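Local coordinates for VompD (PDB 4LGO), which probably mediates adhesion as a trimeric autotransporter adhesin of the Bartonella quintana outer membrane, this piece being its N-terminal domain 1, at residues A[123-126]-A[127-131]. Residues are numbered along the deposited sequence; the frame is centred on the assembly and turned at random.
Sequences VNVS and QLNEL
Asn124 and Gln127 reach across to each other's backbone at the start of helix 125-134. Their side chains cross at about a right angle, with the amide planes 60° apart. Asn124 OD1 takes the N-H of Gln127 at 3.1 Å, the donor lying nearly in line with the side-chain C=O. In return Gln127 OE1 accepts from Asn124 N, also 3.1 Å, in its carbonyl plane and on a lone pair. The Gln127 chain gets there by running back toward the N-terminus, CG anti to its own carbonyl carbon (chi1 -68°) and the next bond extended, which lays OE1 3.5 Å from CB of Val123 and CG 3.4 Å from Asn124 OD1. This reciprocal pair is a capping box with Asn124 as N-cap; it caps the first turn of the C-terminal helix, in a part of the chain that matches the coiled stalk of trimeric autotransporter adhesins. Asn124 OD1 also accepts from Ser126 OG, at 2.7 Å and 30° off the carbonyl plane, in addition to Gln127 N. The side-chain amide nitrogens bond to the preceding chain: Asn124 ND2 to Val113 O and Asn115 OD1, Gln127 NE2 to Gly116 O. Further along, Val125 and Asn129 lie side by side and point the same way, CG1 of Val125 3.7 Å from ND2 of Asn129. On the Ser126 flank a water donates to both Ser126 OG and Glu130 OE2, bridging one helical turn. Leu128 packs on Leu128 of the second subunit, and Val123 on Val123 of the third.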
loop_
_atom_site.group_PDB
_atom_site.type_symbol
_atom_site.label_atom_id
_atom_site.label_comp_id
_atom_site.label_asym_id
_atom_site.label_seq_id
_atom_site.Cartn_x
_atom_site.Cartn_y
_atom_site.Cartn_z
ATOM N N VAL A 123 -0.171 -12.925 -27.506
ATOM C CA VAL A 123 0.775 -12.918 -28.631
ATOM C C VAL A 123 1.296 -11.514 -28.907
ATOM O O VAL A 123 0.629 -10.505 -28.640
ATOM C CB VAL A 123 0.177 -13.506 -29.915
ATOM C CG1 VAL A 123 -0.078 -15.000 -29.738
ATOM C CG2 VAL A 123 -1.074 -12.791 -30.298
ATOM N N ASN A 124 2.500 -11.450 -29.473
ATOM C CA ASN A 124 3.049 -10.184 -29.858
ATOM C C ASN A 124 3.074 -10.019 -31.392
ATOM O O ASN A 124 2.711 -10.929 -32.167
ATOM C CB ASN A 124 4.401 -9.942 -29.184
ATOM C CG ASN A 124 5.449 -10.964 -29.572
ATOM O OD1 ASN A 124 5.483 -11.446 -30.707
ATOM N ND2 ASN A 124 6.339 -11.256 -28.653
ATOM N N VAL A 125 3.416 -8.811 -31.797
ATOM C CA VAL A 125 3.492 -8.441 -33.189
ATOM C C VAL A 125 4.441 -9.356 -33.941
ATOM O O VAL A 125 4.143 -9.725 -35.077
ATOM C CB VAL A 125 3.912 -6.976 -33.342
ATOM C CG1 VAL A 125 4.268 -6.644 -34.791
ATOM C CG2 VAL A 125 2.797 -6.061 -32.810
ATOM N N SER A 126 5.561 -9.735 -33.325
ATOM C CA SER A 126 6.500 -10.659 -34.028
ATOM C C SER A 126 5.818 -11.974 -34.426
ATOM O O SER A 126 6.076 -12.541 -35.490
ATOM C CB SER A 126 7.763 -10.942 -33.202
ATOM O OG SER A 126 7.582 -11.973 -32.241
ATOM N N GLN A 127 4.905 -12.434 -33.576
ATOM C CA GLN A 127 4.194 -13.653 -33.830
ATOM C C GLN A 127 3.148 -13.453 -34.918
ATOM O O GLN A 127 2.957 -14.349 -35.731
ATOM C CB GLN A 127 3.579 -14.180 -32.513
ATOM C CG GLN A 127 4.649 -14.642 -31.541
ATOM C CD GLN A 127 4.078 -15.147 -30.235
ATOM O OE1 GLN A 127 3.562 -14.367 -29.426
ATOM N NE2 GLN A 127 4.222 -16.445 -30.002
ATOM N N LEU A 128 2.469 -12.298 -34.919
ATOM C CA LEU A 128 1.512 -11.941 -35.982
ATOM C C LEU A 128 2.247 -11.861 -37.315
ATOM O O LEU A 128 1.778 -12.403 -38.311
ATOM C CB LEU A 128 0.773 -10.639 -35.667
ATOM C CG LEU A 128 -0.224 -10.132 -36.710
ATOM C CD1 LEU A 128 -1.297 -11.176 -36.970
ATOM C CD2 LEU A 128 -0.835 -8.798 -36.321
ATOM N N ASN A 129 3.445 -11.267 -37.305
ATOM C CA ASN A 129 4.297 -11.236 -38.504
ATOM C C ASN A 129 4.764 -12.635 -38.958
ATOM O O ASN A 129 4.827 -12.892 -40.174
ATOM C CB ASN A 129 5.509 -10.303 -38.320
ATOM C CG ASN A 129 5.110 -8.840 -38.226
ATOM O OD1 ASN A 129 4.016 -8.450 -38.646
ATOM N ND2 ASN A 129 6.008 -8.015 -37.705
ATOM N N GLU A 130 5.078 -13.530 -38.015
ATOM C CA GLU A 130 5.393 -14.927 -38.375
ATOM C C GLU A 130 4.237 -15.569 -39.125
ATOM O O GLU A 130 4.445 -16.237 -40.106
ATOM C CB GLU A 130 5.652 -15.812 -37.152
ATOM C CG GLU A 130 6.995 -15.717 -36.485
ATOM C CD GLU A 130 7.136 -16.817 -35.420
ATOM O OE1 GLU A 130 7.508 -17.953 -35.795
ATOM O OE2 GLU A 130 6.840 -16.563 -34.228
ATOM N N LEU A 131 3.014 -15.385 -38.626
ATOM C CA LEU A 131 1.817 -15.901 -39.303
ATOM C C LEU A 131 1.647 -15.323 -40.711
ATOM O O LEU A 131 1.395 -16.056 -41.685
ATOM C CB LEU A 131 0.581 -15.597 -38.455
ATOM C CG LEU A 131 -0.742 -16.139 -39.001
ATOM C CD1 LEU A 131 -0.682 -17.641 -39.179
ATOM C CD2 LEU A 131 -1.880 -15.806 -38.049
HETATM O O HOH W 1 8.645 -14.664 -33.124
#